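Local atomic coordinates of hypothetical protein STY4665 (PDB entry 2IPQ), a protein that is of unknown function but is probably related to the conjugal transfer nickase/helicase TraI, its C-terminal domain being the part whose structure was determined. Residues A[9-14]-A[49-54]; A[37-42]-A[110-115]; A[97-102]-A[128-133]. One frame throughout, in Å; residues are numbered along the deposited sequence. Where two conformers were deposited one is given.

Interaction 1 of 3, residues A[9-14]-A[49-54]; sequences DLFWSW and FLFLKS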
loop_
_atom_site.group_PDB
_atom_site.type_symbol
_atom_site.label_atom_id
_atom_site.label_comp_id
_atom_site.label_asym_id
_atom_site.label_seq_id
_atom_site.Cartn_x
_atom_site.Cartn_y
_atom_site.Cartn_z
ATOM N N ASP A 9 -12.821 7.340 4.102
ATOM C CA ASP A 9 -13.608 6.101 4.052
ATOM C C ASP A 9 -13.706 5.498 2.632
ATOM O O ASP A 9 -13.657 4.284 2.465
ATOM C CB ASP A 9 -14.999 6.296 4.647
ATOM C CG ASP A 9 -14.989 6.365 6.191
ATOM O OD1 ASP A 9 -14.114 5.723 6.810
ATOM O OD2 ASP A 9 -15.861 7.065 6.784
ATOM N N LEU A 10 -13.831 6.354 1.622
ATOM C CA LEU A 10 -13.868 5.922 0.235
ATOM C C LEU A 10 -12.549 5.276 -0.138
ATOM O O LEU A 10 -12.515 4.180 -0.704
ATOM C CB LEU A 10 -14.081 7.124 -0.670
ATOM C CG LEU A 10 -15.045 6.990 -1.846
ATOM C CD1 LEU A 10 -14.840 8.159 -2.792
ATOM C CD2 LEU A 10 -14.884 5.657 -2.575
ATOM N N PHE A 11 -11.448 5.958 0.164
ATOM C CA PHE A 11 -10.169 5.438 -0.236
ATOM C C PHE A 11 -9.873 4.120 0.485
ATOM O O PHE A 11 -9.365 3.169 -0.111
ATOM C CB PHE A 11 -9.038 6.423 0.037
ATOM C CG PHE A 11 -7.687 5.766 0.016
ATOM C CD1 PHE A 11 -7.141 5.234 1.169
ATOM C CD2 PHE A 11 -6.982 5.658 -1.157
ATOM C CE1 PHE A 11 -5.884 4.603 1.133
ATOM C CE2 PHE A 11 -5.730 5.028 -1.203
ATOM C CZ PHE A 11 -5.187 4.505 -0.039
ATOM N N TRP A 12 -10.182 4.060 1.774
ATOM C CA TRP A 12 -9.837 2.885 2.568
ATOM C C TRP A 12 -10.761 1.707 2.187
ATOM O O TRP A 12 -10.328 0.545 2.079
ATOM C CB TRP A 12 -9.977 3.232 4.050
ATOM C CG TRP A 12 -9.932 2.043 4.940
ATOM C CD1 TRP A 12 -10.959 1.524 5.660
ATOM C CD2 TRP A 12 -8.787 1.222 5.215
ATOM N NE1 TRP A 12 -10.530 0.429 6.368
ATOM C CE2 TRP A 12 -9.201 0.219 6.105
ATOM C CE3 TRP A 12 -7.453 1.236 4.779
ATOM C CZ2 TRP A 12 -8.332 -0.766 6.581
ATOM C CZ3 TRP A 12 -6.586 0.264 5.249
ATOM C CH2 TRP A 12 -7.031 -0.728 6.142
ATOM N N SER A 13 -12.038 2.022 1.978
ATOM C CA SER A 13 -12.996 1.064 1.465
ATOM C C SER A 13 -12.574 0.483 0.107
ATOM O O SER A 13 -12.679 -0.722 -0.129
ATOM C CB SER A 13 -14.374 1.733 1.348
ATOM O OG SER A 13 -15.265 0.880 0.666
ATOM N N TRP A 14 -12.090 1.345 -0.789
ATOM C CA TRP A 14 -11.593 0.912 -2.100
ATOM C C TRP A 14 -10.356 0.010 -1.990
ATOM O O TRP A 14 -10.257 -1.026 -2.658
ATOM C CB TRP A 14 -11.299 2.143 -2.976
ATOM C CG TRP A 14 -10.433 1.869 -4.214
ATOM C CD1 TRP A 14 -10.864 1.525 -5.467
ATOM C CD2 TRP A 14 -9.003 1.925 -4.282
ATOM N NE1 TRP A 14 -9.785 1.357 -6.313
ATOM C CE2 TRP A 14 -8.632 1.602 -5.608
ATOM C CE3 TRP A 14 -7.995 2.225 -3.346
ATOM C CZ2 TRP A 14 -7.293 1.569 -6.026
ATOM C CZ3 TRP A 14 -6.671 2.186 -3.761
ATOM C CH2 TRP A 14 -6.333 1.862 -5.098
ATOM N N PHE A 49 -2.585 7.623 -6.755
ATOM C CA PHE A 49 -2.815 7.829 -8.182
ATOM C C PHE A 49 -3.695 6.723 -8.763
ATOM O O PHE A 49 -4.530 6.975 -9.627
ATOM C CB PHE A 49 -1.484 7.862 -8.928
ATOM C CG PHE A 49 -0.735 9.141 -8.769
ATOM C CD1 PHE A 49 -1.409 10.332 -8.567
ATOM C CD2 PHE A 49 0.650 9.158 -8.834
ATOM C CE1 PHE A 49 -0.722 11.526 -8.423
ATOM C CE2 PHE A 49 1.355 10.360 -8.693
ATOM C CZ PHE A 49 0.660 11.540 -8.483
ATOM N N LEU A 50 -3.492 5.493 -8.288
ATOM C CA LEU A 50 -4.311 4.370 -8.723
ATOM C C LEU A 50 -5.776 4.488 -8.263
ATOM O O LEU A 50 -6.671 4.202 -9.034
ATOM C CB LEU A 50 -3.685 3.053 -8.254
ATOM C CG LEU A 50 -4.378 1.759 -8.689
ATOM C CD1 LEU A 50 -4.507 1.589 -10.244
ATOM C CD2 LEU A 50 -3.732 0.511 -8.024
ATOM N N PHE A 51 -6.000 4.903 -7.015
ATOM C CA PHE A 51 -7.335 5.291 -6.510
ATOM C C PHE A 51 -7.962 6.323 -7.419
ATOM O O PHE A 51 -9.057 6.129 -7.937
ATOM C CB PHE A 51 -7.236 5.889 -5.087
ATOM C CG PHE A 51 -8.539 6.486 -4.572
ATOM C CD1 PHE A 51 -9.559 5.668 -4.088
ATOM C CD2 PHE A 51 -8.746 7.865 -4.588
ATOM C CE1 PHE A 51 -10.753 6.213 -3.618
ATOM C CE2 PHE A 51 -9.952 8.430 -4.120
ATOM C CZ PHE A 51 -10.950 7.599 -3.632
ATOM N N LEU A 52 -7.242 7.425 -7.600
ATOM C CA LEU A 52 -7.698 8.544 -8.380
ATOM C C LEU A 52 -8.138 8.103 -9.777
ATOM O O LEU A 52 -9.054 8.657 -10.359
ATOM C CB LEU A 52 -6.579 9.588 -8.464
ATOM C CG LEU A 52 -6.644 10.841 -7.574
ATOM C CD1 LEU A 52 -7.788 10.826 -6.551
ATOM C CD2 LEU A 52 -5.304 11.194 -6.928
ATOM N N LYS A 53 -7.471 7.093 -10.307
ATOM C CA LYS A 53 -7.683 6.671 -11.680
ATOM C C LYS A 53 -9.038 5.973 -11.805
ATOM O O LYS A 53 -9.640 5.974 -12.876
ATOM C CB LYS A 53 -6.523 5.767 -12.137
ATOM C CG LYS A 53 -6.759 4.969 -13.416
ATOM C CD LYS A 53 -5.432 4.571 -14.088
ATOM C CE LYS A 53 -4.522 3.767 -13.147
ATOM N NZ LYS A 53 -4.412 2.308 -13.503
ATOM N N SER A 54 -9.520 5.386 -10.708
ATOM C CA SER A 54 -10.838 4.746 -10.730
ATOM C C SER A 54 -11.943 5.632 -10.187
ATOM O O SER A 54 -13.109 5.337 -10.387
ATOM C CB SER A 54 -10.832 3.408 -9.991
ATOM O OG SER A 54 -10.656 3.587 -8.602
#

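Interaction 2 of 3, residues A[37-42]-A[110-115]; sequences CGFVFI and GYLIKM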
loop_
_atom_site.group_PDB
_atom_site.type_symbol
_atom_site.label_atom_id
_atom_site.label_comp_id
_atom_site.label_asym_id
_atom_site.label_seq_id
_atom_site.Cartn_x
_atom_site.Cartn_y
_atom_site.Cartn_z
ATOM N N CYS A 37 6.185 -9.832 5.323
ATOM C CA CYS A 37 6.487 -10.129 6.731
ATOM C C CYS A 37 5.477 -9.580 7.735
ATOM O O CYS A 37 5.879 -9.033 8.764
ATOM C CB CYS A 37 7.887 -9.634 7.089
ATOM S SG CYS A 37 9.208 -10.476 6.202
ATOM N N GLY A 38 4.183 -9.723 7.433
ATOM C CA GLY A 38 3.129 -9.384 8.373
ATOM C C GLY A 38 2.430 -8.101 7.997
ATOM O O GLY A 38 1.499 -7.682 8.675
ATOM N N PHE A 39 2.877 -7.478 6.912
ATOM C CA PHE A 39 2.425 -6.141 6.555
ATOM C C PHE A 39 2.056 -6.039 5.087
ATOM O O PHE A 39 2.559 -6.808 4.238
ATOM C CB PHE A 39 3.507 -5.106 6.895
ATOM C CG PHE A 39 3.665 -4.877 8.369
ATOM C CD1 PHE A 39 2.747 -4.105 9.060
ATOM C CD2 PHE A 39 4.721 -5.448 9.067
ATOM C CE1 PHE A 39 2.876 -3.896 10.434
ATOM C CE2 PHE A 39 4.864 -5.251 10.427
ATOM C CZ PHE A 39 3.944 -4.474 11.111
ATOM N N VAL A 40 1.175 -5.091 4.786
ATOM C CA VAL A 40 0.946 -4.695 3.416
ATOM C C VAL A 40 1.674 -3.383 3.174
ATOM O O VAL A 40 1.411 -2.413 3.834
ATOM C CB VAL A 40 -0.547 -4.542 3.132
ATOM C CG1 VAL A 40 -0.779 -4.074 1.650
ATOM C CG2 VAL A 40 -1.279 -5.897 3.413
ATOM N N PHE A 41 2.597 -3.360 2.224
ATOM C CA PHE A 41 3.250 -2.120 1.851
ATOM C C PHE A 41 2.494 -1.454 0.709
ATOM O O PHE A 41 2.270 -2.049 -0.335
ATOM C CB PHE A 41 4.695 -2.401 1.419
ATOM C CG PHE A 41 5.420 -1.204 0.872
ATOM C CD1 PHE A 41 6.056 -0.312 1.727
ATOM C CD2 PHE A 41 5.497 -0.983 -0.506
ATOM C CE1 PHE A 41 6.741 0.802 1.227
ATOM C CE2 PHE A 41 6.185 0.136 -1.016
ATOM C CZ PHE A 41 6.804 1.019 -0.149
ATOM N N ILE A 42 2.109 -0.196 0.894
ATOM C CA ILE A 42 1.490 0.523 -0.208
ATOM C C ILE A 42 2.357 1.729 -0.579
ATOM O O ILE A 42 2.664 2.630 0.242
ATOM C CB ILE A 42 0.021 0.914 0.109
ATOM C CG1 ILE A 42 0.001 2.000 1.170
ATOM C CG2 ILE A 42 -0.803 -0.321 0.623
ATOM C CD1 ILE A 42 -1.416 2.392 1.672
ATOM N N GLY A 110 6.513 4.366 1.288
ATOM C CA GLY A 110 5.087 4.274 1.495
ATOM C C GLY A 110 4.769 3.724 2.860
ATOM O O GLY A 110 5.613 3.670 3.727
ATOM N N TYR A 111 3.533 3.290 3.016
ATOM C CA TYR A 111 2.971 2.954 4.305
ATOM C C TYR A 111 3.090 1.468 4.501
ATOM O O TYR A 111 3.065 0.712 3.536
ATOM C CB TYR A 111 1.493 3.340 4.302
ATOM C CG TYR A 111 1.244 4.834 4.273
ATOM C CD1 TYR A 111 0.781 5.474 3.105
ATOM C CD2 TYR A 111 1.466 5.610 5.406
ATOM C CE1 TYR A 111 0.541 6.887 3.088
ATOM C CE2 TYR A 111 1.234 6.999 5.404
ATOM C CZ TYR A 111 0.775 7.627 4.248
ATOM O OH TYR A 111 0.558 8.995 4.274
ATOM N N LEU A 112 3.210 1.051 5.749
ATOM C CA LEU A 112 2.948 -0.331 6.135
ATOM C C LEU A 112 1.611 -0.473 6.843
ATOM O O LEU A 112 1.303 0.280 7.755
ATOM C CB LEU A 112 4.058 -0.835 7.066
ATOM C CG LEU A 112 5.433 -1.058 6.411
ATOM C CD1 LEU A 112 6.324 -1.621 7.461
ATOM C CD2 LEU A 112 5.312 -2.011 5.286
ATOM N N ILE A 113 0.812 -1.444 6.444
ATOM C CA ILE A 113 -0.462 -1.673 7.110
ATOM C C ILE A 113 -0.545 -3.126 7.553
ATOM O O ILE A 113 -0.338 -4.030 6.740
ATOM C CB ILE A 113 -1.595 -1.404 6.113
ATOM C CG1 ILE A 113 -1.556 0.066 5.683
ATOM C CG2 ILE A 113 -2.964 -1.848 6.687
ATOM C CD1 ILE A 113 -2.177 0.299 4.332
ATOM N N LYS A 114 -0.856 -3.346 8.824
ATOM C CA LYS A 114 -0.972 -4.686 9.387
ATOM C C LYS A 114 -1.899 -5.510 8.535
ATOM O O LYS A 114 -2.986 -5.032 8.205
ATOM C CB LYS A 114 -1.574 -4.624 10.780
ATOM C CG LYS A 114 -0.617 -4.308 11.874
ATOM C CD LYS A 114 -1.300 -4.438 13.256
ATOM C CE LYS A 114 -1.761 -5.870 13.520
ATOM N NZ LYS A 114 -2.080 -6.134 14.954
HETATM N N MSE A 115 -1.477 -6.732 8.199
HETATM C CA MSE A 115 -2.245 -7.629 7.326
HETATM C C MSE A 115 -3.705 -7.770 7.729
HETATM O O MSE A 115 -4.587 -7.802 6.874
HETATM C CB MSE A 115 -1.650 -9.039 7.330
HETATM C CG MSE A 115 -0.189 -9.097 7.014
HETATM SE SE MSE A 115 0.185 -9.997 5.349
HETATM C CE MSE A 115 0.939 -11.662 6.047
#

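Interaction 3 of 3, residues A[97-102]-A[128-133]; sequences EEPGGR and SLFLKV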
loop_
_atom_site.group_PDB
_atom_site.type_symbol
_atom_site.label_atom_id
_atom_site.label_comp_id
_atom_site.label_asym_id
_atom_site.label_seq_id
_atom_site.Cartn_x
_atom_site.Cartn_y
_atom_site.Cartn_z
ATOM N N GLU A 97 13.190 -6.053 -10.230
ATOM C CA GLU A 97 12.556 -6.726 -11.379
ATOM C C GLU A 97 12.646 -8.261 -11.349
ATOM O O GLU A 97 11.838 -8.946 -11.993
ATOM C CB GLU A 97 13.209 -6.250 -12.681
ATOM C CG GLU A 97 14.721 -6.240 -12.580
ATOM C CD GLU A 97 15.463 -6.138 -13.928
ATOM O OE1 GLU A 97 14.862 -5.695 -14.948
ATOM O OE2 GLU A 97 16.666 -6.506 -13.934
ATOM N N GLU A 98 13.641 -8.791 -10.631
ATOM C CA GLU A 98 13.931 -10.235 -10.621
ATOM C C GLU A 98 13.551 -10.763 -9.235
ATOM O O GLU A 98 13.769 -10.078 -8.248
ATOM C CB GLU A 98 15.426 -10.505 -10.904
ATOM C CG GLU A 98 15.967 -9.739 -12.104
ATOM C CD GLU A 98 17.461 -10.030 -12.426
ATOM O OE1 GLU A 98 17.988 -11.161 -12.189
ATOM O OE2 GLU A 98 18.119 -9.103 -12.945
ATOM N N PRO A 99 12.975 -11.971 -9.156
ATOM C CA PRO A 99 12.589 -12.435 -7.838
ATOM C C PRO A 99 13.832 -12.887 -7.085
ATOM O O PRO A 99 14.778 -13.381 -7.703
ATOM C CB PRO A 99 11.666 -13.635 -8.132
ATOM C CG PRO A 99 11.497 -13.681 -9.633
ATOM C CD PRO A 99 12.674 -12.966 -10.201
ATOM N N GLY A 100 13.838 -12.726 -5.769
ATOM C CA GLY A 100 15.029 -13.013 -4.984
ATOM C C GLY A 100 15.940 -11.807 -4.886
ATOM O O GLY A 100 17.155 -11.939 -4.657
ATOM N N GLY A 101 15.350 -10.626 -5.064
ATOM C CA GLY A 101 16.015 -9.370 -4.767
ATOM C C GLY A 101 17.323 -9.151 -5.505
ATOM O O GLY A 101 18.376 -8.976 -4.879
ATOM N N ARG A 102 17.282 -9.141 -6.836
ATOM C CA ARG A 102 18.474 -8.725 -7.564
ATOM C C ARG A 102 18.229 -8.029 -8.905
ATOM O O ARG A 102 17.104 -7.994 -9.416
ATOM C CB ARG A 102 19.423 -9.898 -7.711
ATOM C CG ARG A 102 19.037 -10.830 -8.806
ATOM C CD ARG A 102 20.268 -11.497 -9.372
ATOM N NE ARG A 102 19.928 -12.714 -10.102
ATOM C CZ ARG A 102 20.716 -13.775 -10.183
ATOM N NH1 ARG A 102 21.899 -13.766 -9.570
ATOM N NH2 ARG A 102 20.321 -14.840 -10.867
ATOM N N SER A 128 5.608 -10.745 -1.254
ATOM C CA SER A 128 6.124 -10.314 -2.557
ATOM C C SER A 128 7.474 -10.962 -2.823
ATOM O O SER A 128 8.274 -11.158 -1.898
ATOM C CB SER A 128 6.309 -8.796 -2.604
ATOM O OG SER A 128 6.728 -8.414 -3.896
ATOM N N LEU A 129 7.732 -11.287 -4.082
ATOM C CA LEU A 129 9.047 -11.830 -4.461
ATOM C C LEU A 129 10.040 -10.710 -4.827
ATOM O O LEU A 129 11.239 -10.952 -5.005
ATOM C CB LEU A 129 8.903 -12.805 -5.619
ATOM C CG LEU A 129 8.224 -14.153 -5.358
ATOM C CD1 LEU A 129 8.125 -14.877 -6.707
ATOM C CD2 LEU A 129 9.035 -15.003 -4.378
ATOM N N PHE A 130 9.517 -9.496 -4.925
ATOM C CA PHE A 130 10.170 -8.376 -5.609
ATOM C C PHE A 130 10.590 -7.233 -4.657
ATOM O O PHE A 130 11.546 -6.490 -4.926
ATOM C CB PHE A 130 9.224 -7.851 -6.690
ATOM C CG PHE A 130 8.924 -8.883 -7.772
ATOM C CD1 PHE A 130 7.729 -9.578 -7.780
ATOM C CD2 PHE A 130 9.841 -9.147 -8.759
ATOM C CE1 PHE A 130 7.459 -10.518 -8.763
ATOM C CE2 PHE A 130 9.577 -10.082 -9.751
ATOM C CZ PHE A 130 8.390 -10.766 -9.749
ATOM N N LEU A 131 9.882 -7.104 -3.539
ATOM C CA LEU A 131 10.079 -5.974 -2.644
ATOM C C LEU A 131 10.920 -6.374 -1.453
ATOM O O LEU A 131 10.674 -7.400 -0.823
ATOM C CB LEU A 131 8.740 -5.505 -2.138
ATOM C CG LEU A 131 8.751 -4.241 -1.308
ATOM C CD1 LEU A 131 8.550 -3.064 -2.269
ATOM C CD2 LEU A 131 7.630 -4.354 -0.333
ATOM N N LYS A 132 11.900 -5.543 -1.137
ATOM C CA LYS A 132 12.688 -5.656 0.083
ATOM C C LYS A 132 12.475 -4.370 0.896
ATOM O O LYS A 132 12.710 -3.278 0.386
ATOM C CB LYS A 132 14.173 -5.795 -0.314
ATOM C CG LYS A 132 15.121 -6.201 0.801
ATOM C CD LYS A 132 16.356 -5.320 0.810
ATOM C CE LYS A 132 17.517 -5.892 0.009
ATOM N NZ LYS A 132 18.736 -5.009 0.149
ATOM N N VAL A 133 12.030 -4.496 2.142
ATOM C CA VAL A 133 11.865 -3.354 3.034
ATOM C C VAL A 133 13.209 -3.056 3.669
ATOM O O VAL A 133 13.911 -3.965 4.093
ATOM C CB VAL A 133 10.817 -3.671 4.151
ATOM C CG1 VAL A 133 10.612 -2.465 5.146
ATOM C CG2 VAL A 133 9.489 -4.089 3.510
#

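Interaction 1 of 3, residues A[9-14]-A[49-54]
Phe51 reaches from helix 46-54 between Phe11 and Trp14 of helix 4-20, the dense part of the contact. Its ring presents an edge to the indole face of Trp14, with Phe51 CD1 3.8 Å from Trp14 CD2 and the planes at 79°. Phe11 gives its own edge to the Phe51 face in an offset edge-to-face pair, its CD2 3.8 Å from Phe51 CG, while Phe11 CB sits over that face as a CH-pi partner. Phe51 CA lies over the six-membered ring of Trp14, 3.9 Å from its centroid. Phe51 CG lies anti to the backbone N (chi1 172°), starting a ring that fills this gap; broad flat rings suit it because the axes of 9-14 and 49-54 come no closer than 10.9 Å.

Toward solvent, where Ser54 is exposed and Leu10 and Leu50 partly so, packing is thinner. Leu10 CD1 touches Phe51 CZ at 4.0 Å, and Leu50 CG meets the indole edge. Ser54 OG nears Trp14 NE1 without a hydrogen bond and donates instead to Phe51 O, three residues back. Phe76 and Val72 of helix 68-77 cover the buried flank. The arrangement is an aromatic cluster joining two helices whose segments here cross at 99°.

Interaction 2 of 3, residues A[37-42]-A[110-115]
Ile42 and Tyr111 face each other as an antiparallel hydrogen-bonded pair, each backbone N donating to the other's O at 3.0 Å. Val40 and Ile113 form a second such pair, tighter, with Val40 N 2.7 Å from Ile113 O and an almost straight N-H...O angle of 173°. Ile42 shows how the face it shares with Val40, Tyr111 and Ile113 is filled. From its CB, one branch sets CG2 4.0 Å from Ile113 CD1. The other places CG1 between the backbone N and the carbonyl carbon (chi1 70°), a crowded position that brings it to 3.7 Å from Tyr111 CB. Its tip, CD1, then presses on Ile113 CD1 at 3.5 Å, tighter than usual carbon contact, and also touches Tyr111 CB; a branched aliphatic suits this place by touching two neighbours at once. On their shared face Phe41 CB and Leu112 CD2 are 3.9 Å apart; Leu112 CD2 also touches Phe39 CB, although the Phe39 and Lys114 side chains diverge. Gly110 fits because a CB there would run into Ile42 O.

Both strands are internal to the five-stranded antiparallel sheet, 105-114 at its centre, flanked by 91-96, and 39-43 between it and 33-36. Ile118 of helix 115-118 packs on Val40 and Ile113, Cys93 and Trp91 of strand 91-96 touch Phe41 and Leu112, and Tyr111 OH is hydrogen-bonded to Glu77 and Gln73 of helix 68-77.

Interaction 3 of 3, residues A[97-102]-A[128-133]
The Phe130 side chain runs alongside that of Pro99 in the same direction, its CE2 4.1 Å from Pro99 CG. The same CE2 meets Glu97 O at 3.4 Å, the oxygen lying near the ring plane at the edge, where the aromatic C-H bonds carry slight positive charge. Phe130 has CG anti to the carbonyl carbon (chi1 -63°), and its ring edge rests against the 97-102 turn. An apolar ring suits this place because it covers backbone as well as proline carbons. Beside it Leu129 adds a smaller patch, its CB 3.8 Å from Pro99 CB.

Residues 97-102 belong to the hairpin connection between strands 91-96 and 105-114, while 128-130 lead into the edge strand 131-133, so the contact ties a hairpin loop to the approach of the next strand. One hydrogen bond joins them: Gly100 N donates to Leu129 O at 3.2 Å, lying in the carbonyl plane. Pro99 CA also approaches this oxygen, at 3.5 Å. Gly100 and Gly101 both have positive phi, which glycine adopts readily. Across the loop Arg102 NE makes a salt bridge to Glu98 OE1, though its hydrogen bond is weak. On the other segment Ser128 OG accepts from Phe130 N at 3.2 Å in an ST turn and is also hydrogen-bonded to His34 ND1 of strand 33-36.

In the fold
Interaction 2 lies nearest the middle of the domain, about 6 Å from the centre of the chain, and touches both of the others. Towards interaction 1, whose centre is about 17 Å away, Trp12 CH2 packs 4.3 Å from Ile113 CG2, and strand 39-43 is followed directly in the chain by helix 46-54. Towards interaction 3, centred about 15 Å away, Phe41 CB lies 3.9 Å from Leu131 CD2, and both contacts reach the same sheet. Interactions 1 and 3 fall on opposite sides of the chain's centre, with nearest atoms about 14 Å apart. The helix pair and the surface loop are thus connected through the sheet.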